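Local coordinates for nucleoprotein (Human coronavirus NL63, PDB 5N4K) that probably packages the positive-strand viral RNA genome into a helical ribonucleocapsid, this chain being its N-terminal RNA-binding domain, at residues P29-M33 and P53-G57; V46-L51 and P143-V147; I63-Q69 and K85-L91. All coordinates share one frame; numbering follows the deposited sequence. Where two conformers were deposited one is given.

Contact 1: residues P29-M33 and P53-G57; sequences PSFYM and PIGKG
The end of the Lys56 side chain lies over one face of the Phe31 ring. Its CE sits 3.5 Å from the ring centroid and almost exactly on the ring normal, a CH-pi contact, while NZ is displaced toward the CE1-CZ side and makes a cation-pi interaction at 3.9 Å from the same centroid. The chain gets there by running straight past the Tyr32 hydroxyl and then folding: turns at chi3 (48°) and chi4 (80°) bring the ammonium back across the ring. The two side chains cross at about a right angle.

Tyr32 is held from two sides. Pro53 CB rests over the centre of one ring face, 3.6 Å from the centroid, and CB of Phe31 covers the opposite face nearer the rim. At the phenol end, OH lies 3.5 Å from Lys56 CG and hydrogen-bonds to a water at 2.8 Å. That water reaches Tyr32 OH in the ring plane and donates to Ile54 O, linking the two loops although no direct hydrogen bond joins them. Tyr32 OH also pairs with Tyr90 OH on strand 80-90. Behind the aromatic residues, Ser30 OG accepts from Tyr32 N at 3.1 Å in an ST turn that fixes the backbone between the two rings.

The loop before strand 35-37 is thus joined to the one leading to strand 63-73 by ring faces, aliphatic carbon and one bridging water. Lys56 is partly exposed and probably keeps its positive charge while its methylenes lie against buried aromatic surface.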
loop_
_atom_site.group_PDB
_atom_site.type_symbol
_atom_site.label_atom_id
_atom_site.label_comp_id
_atom_site.label_asym_id
_atom_site.label_seq_id
_atom_site.Cartn_x
_atom_site.Cartn_y
_atom_site.Cartn_z
ATOM N N PRO A 29 -8.846 -5.890 -0.350
ATOM C CA PRO A 29 -8.565 -6.487 -1.638
ATOM C C PRO A 29 -9.303 -5.790 -2.772
ATOM O O PRO A 29 -10.335 -5.198 -2.591
ATOM C CB PRO A 29 -9.133 -7.941 -1.504
ATOM C CG PRO A 29 -9.867 -8.003 -0.293
ATOM C CD PRO A 29 -9.895 -6.672 0.400
ATOM N N SER A 30 -8.743 -5.921 -3.960
ATOM C CA SER A 30 -9.336 -5.396 -5.200
ATOM C C SER A 30 -10.405 -6.339 -5.688
ATOM O O SER A 30 -10.308 -7.538 -5.547
ATOM C CB SER A 30 -8.241 -5.271 -6.239
ATOM O OG SER A 30 -8.682 -4.909 -7.540
ATOM N N PHE A 31 -11.406 -5.773 -6.322
ATOM C CA PHE A 31 -12.403 -6.585 -7.026
ATOM C C PHE A 31 -11.799 -7.336 -8.184
ATOM O O PHE A 31 -12.464 -8.305 -8.699
ATOM C CB PHE A 31 -13.545 -5.742 -7.547
ATOM C CG PHE A 31 -14.481 -5.242 -6.501
ATOM C CD1 PHE A 31 -15.410 -6.089 -5.965
ATOM C CD2 PHE A 31 -14.508 -3.939 -6.047
ATOM C CE1 PHE A 31 -16.269 -5.709 -4.971
ATOM C CE2 PHE A 31 -15.387 -3.523 -5.043
ATOM C CZ PHE A 31 -16.293 -4.435 -4.476
ATOM N N TYR A 32 -10.644 -6.938 -8.699
ATOM C CA TYR A 32 -10.102 -7.448 -9.927
ATOM C C TYR A 32 -8.734 -8.087 -9.751
ATOM O O TYR A 32 -7.983 -7.701 -8.876
ATOM C CB TYR A 32 -9.987 -6.337 -11.003
ATOM C CG TYR A 32 -11.294 -5.705 -11.275
ATOM C CD1 TYR A 32 -12.252 -6.332 -12.107
ATOM C CD2 TYR A 32 -11.687 -4.479 -10.669
ATOM C CE1 TYR A 32 -13.528 -5.822 -12.285
ATOM C CE2 TYR A 32 -12.941 -3.956 -10.815
ATOM C CZ TYR A 32 -13.854 -4.624 -11.610
ATOM O OH TYR A 32 -15.074 -4.135 -11.894
ATOM N N MET A 33 -8.405 -9.053 -10.612
ATOM C CA MET A 33 -7.050 -9.478 -10.766
ATOM C C MET A 33 -6.138 -8.315 -11.105
ATOM O O MET A 33 -6.572 -7.365 -11.773
ATOM C CB MET A 33 -6.947 -10.578 -11.874
ATOM C CG MET A 33 -7.537 -11.938 -11.404
ATOM S SD MET A 33 -6.718 -12.691 -10.014
ATOM C CE MET A 33 -5.170 -13.241 -10.768
ATOM N N PRO A 53 -11.620 -0.894 -15.280
ATOM C CA PRO A 53 -12.328 -2.168 -15.551
ATOM C C PRO A 53 -13.769 -1.950 -15.682
ATOM O O PRO A 53 -14.395 -1.136 -15.054
ATOM C CB PRO A 53 -12.043 -3.006 -14.319
ATOM C CG PRO A 53 -10.806 -2.468 -13.775
ATOM C CD PRO A 53 -10.784 -0.963 -14.076
ATOM N N ILE A 54 -14.396 -2.757 -16.543
ATOM C CA ILE A 54 -15.837 -2.697 -16.787
ATOM C C ILE A 54 -16.660 -3.635 -15.864
ATOM O O ILE A 54 -16.160 -4.670 -15.530
ATOM C CB ILE A 54 -16.111 -3.114 -18.289
ATOM C CG1 ILE A 54 -15.476 -2.106 -19.267
ATOM C CG2 ILE A 54 -17.591 -3.297 -18.583
ATOM C CD1 ILE A 54 -15.300 -2.662 -20.666
ATOM N N GLY A 55 -17.841 -3.207 -15.466
ATOM C CA GLY A 55 -18.931 -4.090 -14.942
ATOM C C GLY A 55 -19.459 -3.841 -13.540
ATOM O O GLY A 55 -20.252 -4.618 -13.051
ATOM N N LYS A 56 -19.041 -2.737 -12.863
ATOM C CA LYS A 56 -19.615 -2.357 -11.584
ATOM C C LYS A 56 -19.868 -0.857 -11.608
ATOM O O LYS A 56 -19.098 -0.136 -12.193
ATOM C CB LYS A 56 -18.704 -2.689 -10.415
ATOM C CG LYS A 56 -18.219 -4.123 -10.291
ATOM C CD LYS A 56 -17.342 -4.388 -9.059
ATOM C CE LYS A 56 -17.880 -3.874 -7.768
ATOM N NZ LYS A 56 -18.908 -4.756 -7.200
ATOM N N GLY A 57 -20.912 -0.507 -10.930
ATOM C CA GLY A 57 -21.195 0.921 -10.679
ATOM C C GLY A 57 -21.952 1.568 -11.766
ATOM O O GLY A 57 -22.111 1.028 -12.858
HETATM O O HOH W 1 -17.017 -5.854 -12.931
#

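Contact 2: residues V46-L51 and P143-V147; sequences VIPRNL and PELSV. With SO4 (sulfate ion), chain J; SO4 (sulfate ion), chain G.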
loop_
_atom_site.group_PDB
_atom_site.type_symbol
_atom_site.label_atom_id
_atom_site.label_comp_id
_atom_site.label_asym_id
_atom_site.label_seq_id
_atom_site.Cartn_x
_atom_site.Cartn_y
_atom_site.Cartn_z
ATOM N N VAL A 46 2.527 4.169 -18.698
ATOM C CA VAL A 46 1.948 3.223 -19.551
ATOM C C VAL A 46 0.478 2.975 -19.408
ATOM O O VAL A 46 -0.200 2.454 -20.292
ATOM C CB VAL A 46 2.711 1.878 -19.661
ATOM C CG1 VAL A 46 4.149 2.130 -20.207
ATOM C CG2 VAL A 46 2.693 1.130 -18.394
ATOM N N ILE A 47 -0.081 3.267 -18.226
ATOM C CA ILE A 47 -1.446 2.987 -18.005
ATOM C C ILE A 47 -2.294 4.117 -18.567
ATOM O O ILE A 47 -2.134 5.290 -18.136
ATOM C CB ILE A 47 -1.714 2.862 -16.461
ATOM C CG1 ILE A 47 -1.016 1.627 -15.912
ATOM C CG2 ILE A 47 -3.210 2.937 -16.146
ATOM C CD1 ILE A 47 -0.970 1.527 -14.391
ATOM N N PRO A 48 -3.162 3.857 -19.568
ATOM C CA PRO A 48 -3.974 4.952 -20.174
ATOM C C PRO A 48 -4.868 5.645 -19.150
ATOM O O PRO A 48 -5.318 5.049 -18.170
ATOM C CB PRO A 48 -4.808 4.249 -21.231
ATOM C CG PRO A 48 -3.973 3.036 -21.543
ATOM C CD PRO A 48 -3.417 2.576 -20.259
ATOM N N ARG A 49 -5.183 6.942 -19.439
ATOM C CA ARG A 49 -5.990 7.789 -18.600
ATOM C C ARG A 49 -7.287 7.187 -18.250
ATOM O O ARG A 49 -7.868 7.541 -17.204
ATOM C CB ARG A 49 -6.227 9.123 -19.314
ATOM C CG ARG A 49 -7.190 9.042 -20.519
ATOM C CD ARG A 49 -7.440 10.269 -21.319
ATOM N NE ARG A 49 -8.353 9.940 -22.374
ATOM C CZ ARG A 49 -9.651 9.927 -22.282
ATOM N NH1 ARG A 49 -10.256 10.392 -21.204
ATOM N NH2 ARG A 49 -10.380 9.478 -23.295
ATOM N N ASN A 50 -7.871 6.322 -19.118
ATOM C CA ASN A 50 -9.191 5.851 -18.976
ATOM C C ASN A 50 -9.253 4.315 -18.833
ATOM O O ASN A 50 -10.299 3.714 -19.104
ATOM C CB ASN A 50 -10.084 6.255 -20.176
ATOM C CG ASN A 50 -9.457 5.836 -21.488
ATOM O OD1 ASN A 50 -8.297 5.557 -21.651
ATOM N ND2 ASN A 50 -10.344 5.952 -22.537
ATOM N N LEU A 51 -8.206 3.729 -18.250
ATOM C CA LEU A 51 -8.130 2.247 -18.082
ATOM C C LEU A 51 -8.874 1.894 -16.817
ATOM O O LEU A 51 -8.269 1.572 -15.762
ATOM C CB LEU A 51 -6.719 1.822 -18.082
ATOM C CG LEU A 51 -6.585 0.244 -18.172
ATOM C CD1 LEU A 51 -6.887 -0.218 -19.597
ATOM C CD2 LEU A 51 -5.240 -0.247 -17.770
ATOM N N PRO A 143 1.206 -2.458 -24.951
ATOM C CA PRO A 143 2.069 -3.650 -24.993
ATOM C C PRO A 143 2.701 -4.002 -23.660
ATOM O O PRO A 143 2.984 -5.169 -23.374
ATOM C CB PRO A 143 3.120 -3.244 -26.014
ATOM C CG PRO A 143 2.508 -2.280 -26.852
ATOM C CD PRO A 143 1.583 -1.456 -25.976
ATOM N N GLU A 144 2.902 -3.010 -22.796
ATOM C CA GLU A 144 3.579 -3.238 -21.491
ATOM C C GLU A 144 2.679 -3.766 -20.390
ATOM O O GLU A 144 3.202 -4.082 -19.335
ATOM C CB GLU A 144 4.158 -1.912 -21.035
ATOM C CG GLU A 144 5.151 -1.241 -21.965
ATOM C CD GLU A 144 4.526 -0.371 -23.060
ATOM O OE1 GLU A 144 3.252 -0.281 -23.243
ATOM O OE2 GLU A 144 5.419 0.173 -23.796
ATOM N N LEU A 145 1.402 -3.880 -20.630
ATOM C CA LEU A 145 0.430 -4.339 -19.662
ATOM C C LEU A 145 -0.199 -5.715 -20.056
ATOM O O LEU A 145 -0.523 -5.924 -21.225
ATOM C CB LEU A 145 -0.748 -3.345 -19.481
ATOM C CG LEU A 145 -0.326 -2.003 -18.914
ATOM C CD1 LEU A 145 -1.603 -1.189 -18.756
ATOM C CD2 LEU A 145 0.313 -2.148 -17.561
ATOM N N SER A 146 -0.297 -6.599 -19.077
ATOM C CA SER A 146 -1.019 -7.880 -19.288
ATOM C C SER A 146 -1.753 -8.298 -18.067
ATOM O O SER A 146 -1.398 -7.918 -16.941
ATOM C CB SER A 146 0.027 -8.952 -19.696
ATOM O OG SER A 146 0.932 -9.225 -18.694
ATOM N N VAL A 147 -2.832 -9.013 -18.252
ATOM C CA VAL A 147 -3.574 -9.473 -17.105
ATOM C C VAL A 147 -2.852 -10.645 -16.464
ATOM O O VAL A 147 -2.311 -11.545 -17.156
ATOM C CB VAL A 147 -4.988 -9.889 -17.449
ATOM C CG1 VAL A 147 -5.673 -10.445 -16.221
ATOM C CG2 VAL A 147 -5.761 -8.771 -18.088
HETATM S S SO4 J . -13.322 7.543 -22.544
HETATM O O1 SO4 J . -12.351 6.695 -23.242
HETATM O O2 SO4 J . -14.465 7.747 -23.452
HETATM O O3 SO4 J . -12.787 8.868 -22.114
HETATM O O4 SO4 J . -13.577 7.044 -21.286
HETATM S S SO4 G . -5.001 9.185 -24.450
HETATM O O1 SO4 G . -4.429 9.411 -25.787
HETATM O O2 SO4 G . -6.521 9.178 -24.443
HETATM O O3 SO4 G . -4.590 7.877 -23.769
HETATM O O4 SO4 G . -4.311 10.085 -23.562
#
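Strand 145-147, an outermost strand of the antiparallel sheet, begins with Leu145, whose side chain projects into the loop that follows helix 43-46 and touches Val46, Ile47, Pro48 and Leu51. This loop carries a type I beta turn from Pro48 to Leu51, closed by the hydrogen bond from Leu51 N to Pro48 O at 3.2 Å.

The two methyls of Leu145 divide the work. CD1, carried outward by an extended chi2 of -178°, meets CD2 of Leu51 tip to tip at 3.9 Å and lies 4.0 Å from CG1 of Ile47, whose side chain runs across it at about a right angle; Pro48 CD is more distant. CD2 turns back instead toward the end of the helix, where Val46 CG2 comes within 4.1 Å. The other branch of Val46, CG1, leans on the carboxylate end of Glu144, 3.8 Å from CD. A bend at chi2 (85°) folds Glu144 over this methyl, and its OE2 is held by a salt bridge to Lys41. No hydrogen bond crosses between the segments; the contact is mainly aliphatic, with the carboxylate end of Glu144 at one side.

On the turn itself, Arg49 extends away from this packing and reaches two sulfates, probably from the crystallisation liquor. Arg49 NE donates to O2 of the chain G sulfate at 2.9 Å, in the guanidinium plane. Arg49 NH2 donates to O3 of the chain J sulfate at 2.7 Å, and NH1 adds a weak bond to that O3.

Deeper in the fold, the loop after helix 43-46 spans the sheet: Ile47 packs on Val109 and Val111 of strand 108-112 at one edge, while toward the other Leu51 touches Leu35 of strand 35-37 and meets Leu145, itself against Val37.

Contact 3: residues I63-Q69 and K85-L91; sequences IGYWNVQ and KVHFYYL. With SO4 (sulfate ion), chain F.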
loop_
_atom_site.group_PDB
_atom_site.type_symbol
_atom_site.label_atom_id
_atom_site.label_comp_id
_atom_site.label_asym_id
_atom_site.label_seq_id
_atom_site.Cartn_x
_atom_site.Cartn_y
_atom_site.Cartn_z
ATOM N N ILE A 63 -14.255 5.397 -12.198
ATOM C CA ILE A 63 -13.146 6.268 -11.811
ATOM C C ILE A 63 -12.417 5.595 -10.609
ATOM O O ILE A 63 -13.074 5.032 -9.731
ATOM C CB ILE A 63 -13.692 7.680 -11.456
ATOM C CG1 ILE A 63 -12.546 8.602 -11.057
ATOM C CG2 ILE A 63 -14.798 7.622 -10.419
ATOM C CD1 ILE A 63 -12.991 10.072 -11.154
ATOM N N GLY A 64 -11.095 5.740 -10.575
ATOM C CA GLY A 64 -10.362 5.207 -9.451
ATOM C C GLY A 64 -8.906 5.264 -9.730
ATOM O O GLY A 64 -8.382 6.164 -10.377
ATOM N N TYR A 65 -8.196 4.266 -9.163
ATOM C CA TYR A 65 -6.736 4.234 -9.294
ATOM C C TYR A 65 -6.191 2.811 -9.373
ATOM O O TYR A 65 -6.832 1.876 -8.881
ATOM C CB TYR A 65 -5.997 5.007 -8.098
ATOM C CG TYR A 65 -6.367 4.440 -6.726
ATOM C CD1 TYR A 65 -7.520 4.801 -6.055
ATOM C CD2 TYR A 65 -5.554 3.479 -6.111
ATOM C CE1 TYR A 65 -7.850 4.283 -4.787
ATOM C CE2 TYR A 65 -5.865 2.971 -4.885
ATOM C CZ TYR A 65 -7.002 3.343 -4.240
ATOM O OH TYR A 65 -7.335 2.736 -3.048
ATOM N N TRP A 66 -5.013 2.734 -9.975
ATOM C CA TRP A 66 -4.158 1.525 -9.947
ATOM C C TRP A 66 -3.053 1.753 -8.944
ATOM O O TRP A 66 -2.377 2.732 -9.001
ATOM C CB TRP A 66 -3.633 1.221 -11.316
ATOM C CG TRP A 66 -4.641 0.813 -12.316
ATOM C CD1 TRP A 66 -5.360 1.640 -13.143
ATOM C CD2 TRP A 66 -5.111 -0.514 -12.607
ATOM N NE1 TRP A 66 -6.190 0.938 -13.918
ATOM C CE2 TRP A 66 -6.087 -0.395 -13.610
ATOM C CE3 TRP A 66 -4.833 -1.757 -12.080
ATOM C CZ2 TRP A 66 -6.745 -1.518 -14.128
ATOM C CZ3 TRP A 66 -5.498 -2.892 -12.577
ATOM C CH2 TRP A 66 -6.434 -2.753 -13.564
ATOM N N ASN A 67 -2.906 0.820 -8.021
ATOM C CA ASN A 67 -1.901 0.906 -6.940
ATOM C C ASN A 67 -0.725 -0.053 -7.298
ATOM O O ASN A 67 -0.961 -1.247 -7.495
ATOM C CB ASN A 67 -2.524 0.468 -5.607
ATOM C CG ASN A 67 -1.754 0.930 -4.438
ATOM O OD1 ASN A 67 -1.250 2.025 -4.434
ATOM N ND2 ASN A 67 -1.691 0.074 -3.439
ATOM N N VAL A 68 0.435 0.489 -7.378
ATOM C CA VAL A 68 1.628 -0.297 -7.706
ATOM C C VAL A 68 2.115 -1.109 -6.545
ATOM O O VAL A 68 2.279 -0.565 -5.434
ATOM C CB VAL A 68 2.698 0.637 -8.258
ATOM C CG1 VAL A 68 4.037 -0.087 -8.517
ATOM C CG2 VAL A 68 2.301 1.420 -9.474
ATOM N N GLN A 69 2.403 -2.368 -6.827
ATOM C CA GLN A 69 3.047 -3.346 -5.908
ATOM C C GLN A 69 4.459 -3.642 -6.497
ATOM O O GLN A 69 4.541 -4.242 -7.574
ATOM C CB GLN A 69 2.180 -4.612 -5.904
ATOM C CG GLN A 69 2.678 -5.807 -5.034
ATOM C CD GLN A 69 2.133 -7.163 -5.355
ATOM O OE1 GLN A 69 1.094 -7.349 -6.010
ATOM N NE2 GLN A 69 2.823 -8.185 -4.838
ATOM N N LYS A 85 3.255 -5.365 -10.148
ATOM C CA LYS A 85 1.857 -5.552 -10.368
ATOM C C LYS A 85 1.110 -4.255 -10.004
ATOM O O LYS A 85 1.594 -3.431 -9.256
ATOM C CB LYS A 85 1.286 -6.712 -9.570
ATOM C CG LYS A 85 1.649 -8.081 -10.172
ATOM C CD LYS A 85 1.189 -9.205 -9.255
ATOM C CE LYS A 85 1.689 -10.488 -9.872
ATOM N NZ LYS A 85 1.440 -11.656 -8.967
ATOM N N VAL A 86 -0.039 -4.077 -10.639
ATOM C CA VAL A 86 -0.950 -2.990 -10.283
ATOM C C VAL A 86 -2.326 -3.548 -9.995
ATOM O O VAL A 86 -2.827 -4.421 -10.724
ATOM C CB VAL A 86 -0.995 -1.886 -11.379
ATOM C CG1 VAL A 86 0.297 -1.101 -11.422
ATOM C CG2 VAL A 86 -1.330 -2.443 -12.773
ATOM N N HIS A 87 -2.975 -3.021 -8.961
ATOM C CA HIS A 87 -4.338 -3.448 -8.601
ATOM C C HIS A 87 -5.280 -2.251 -8.638
ATOM O O HIS A 87 -4.917 -1.158 -8.151
ATOM C CB HIS A 87 -4.342 -4.028 -7.173
ATOM C CG HIS A 87 -3.446 -5.197 -6.951
ATOM N ND1 HIS A 87 -3.936 -6.463 -6.914
ATOM C CD2 HIS A 87 -2.149 -5.248 -6.724
ATOM C CE1 HIS A 87 -2.934 -7.299 -6.746
ATOM N NE2 HIS A 87 -1.836 -6.601 -6.604
ATOM N N PHE A 88 -6.488 -2.462 -9.170
ATOM C CA PHE A 88 -7.408 -1.348 -9.363
ATOM C C PHE A 88 -8.360 -1.242 -8.196
ATOM O O PHE A 88 -8.927 -2.255 -7.703
ATOM C CB PHE A 88 -8.270 -1.602 -10.620
ATOM C CG PHE A 88 -9.343 -0.551 -10.762
ATOM C CD1 PHE A 88 -9.016 0.672 -11.319
ATOM C CD2 PHE A 88 -10.615 -0.763 -10.310
ATOM C CE1 PHE A 88 -9.954 1.691 -11.397
ATOM C CE2 PHE A 88 -11.576 0.247 -10.368
ATOM C CZ PHE A 88 -11.221 1.459 -10.896
ATOM N N TYR A 89 -8.643 -0.015 -7.800
ATOM C CA TYR A 89 -9.628 0.302 -6.790
ATOM C C TYR A 89 -10.417 1.519 -7.241
ATOM O O TYR A 89 -9.896 2.486 -7.740
ATOM C CB TYR A 89 -8.933 0.631 -5.465
ATOM C CG TYR A 89 -8.101 -0.493 -4.924
ATOM C CD1 TYR A 89 -6.765 -0.608 -5.264
ATOM C CD2 TYR A 89 -8.679 -1.411 -4.045
ATOM C CE1 TYR A 89 -5.989 -1.682 -4.757
ATOM C CE2 TYR A 89 -7.898 -2.447 -3.591
ATOM C CZ TYR A 89 -6.649 -2.534 -3.968
ATOM O OH TYR A 89 -5.817 -3.608 -3.442
ATOM N N TYR A 90 -11.732 1.473 -7.009
ATOM C CA TYR A 90 -12.600 2.621 -7.274
ATOM C C TYR A 90 -12.248 3.774 -6.361
ATOM O O TYR A 90 -11.847 3.585 -5.216
ATOM C CB TYR A 90 -14.081 2.171 -7.113
ATOM C CG TYR A 90 -14.506 1.153 -8.190
ATOM C CD1 TYR A 90 -14.931 1.604 -9.443
ATOM C CD2 TYR A 90 -14.551 -0.190 -7.946
ATOM C CE1 TYR A 90 -15.274 0.717 -10.453
ATOM C CE2 TYR A 90 -14.883 -1.099 -8.893
ATOM C CZ TYR A 90 -15.233 -0.630 -10.142
ATOM O OH TYR A 90 -15.564 -1.548 -11.137
ATOM N N LEU A 91 -12.544 4.954 -6.824
ATOM C CA LEU A 91 -12.311 6.164 -6.047
ATOM C C LEU A 91 -13.048 6.075 -4.706
ATOM O O LEU A 91 -14.203 5.729 -4.636
ATOM C CB LEU A 91 -12.769 7.413 -6.848
ATOM C CG LEU A 91 -12.487 8.756 -6.178
ATOM C CD1 LEU A 91 -11.039 9.055 -6.002
ATOM C CD2 LEU A 91 -13.097 9.811 -7.112
HETATM S S SO4 F . 3.377 -11.835 -5.973
HETATM O O1 SO4 F . 4.826 -11.745 -6.245
HETATM O O2 SO4 F . 2.590 -10.878 -6.769
HETATM O O3 SO4 F . 3.250 -11.330 -4.606
HETATM O O4 SO4 F . 2.777 -13.176 -6.228
HETATM O O HOH W 2 -2.751 -2.704 -3.691
#
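Paired amides of Tyr65 and Tyr89 bond in both directions, each N to the other's O at 2.8 Å, toward the open end of the beta hairpin formed by strands 63-73 and 80-90. The same antiparallel register continues through Asn67 with His87 and Gln69 with Lys85, and Leu91 N closes the other end on Ile63 O. A side-chain bond reinforces it: His87 NE2 donates to Gln69 OE1 at 3.1 Å, nearly straight (168°) and in the imidazole plane. Gln69 NE2 and the outstretched Lys85 share a sulfate, probably from the crystallisation liquor, Lys85 NZ hydrogen-bonding to its O2 at 2.6 Å; Arg71 also binds a sulfate here. Such a basic and polar surface is consistent with RNA binding by this domain.

On this face, too, Tyr65 is turned over its partner by chi1 of 58°, so that Tyr89 CB sits under the ring near its rim, while the two rings are slid apart and barely overlap. A water connects Asn67 ND2 with Tyr89 OH.

The other face is apolar. Val86 packs its CG2 against Trp66 CE3 and its CG1 against Val68 CG2, and the indole nitrogen is held by Leu51 O. Phe88 points its ring edge at the five-membered ring of Trp66, and Phe88 CB lies 3.5 Å from the centroid of the indole six-membered ring, only 6° off its normal.

Overall arrangement
Contact 3 forms the middle of the sheet, its centre about 2 Å from the centre of the chain; contact 1 joins two loops over it, and contact 2 a loop and the edge strand 145-147. Contact 1 meets contact 3 through polar groups, among them a probable hydrogen bond between Ser30 OG and Phe88 O. Contact 2 meets it at Trp66, where Ile47 packs on the indole. All three are largely buried, yet differ in kind: continuous backbone pairing in contact 3, ring faces with a lysine and a water in contact 1, aliphatic methyls in contact 2. Sulfates occupy the margins of contacts 2 and 3. Residues 46-51 and 53-57 are nearly consecutive, so one loop serves both outer contacts.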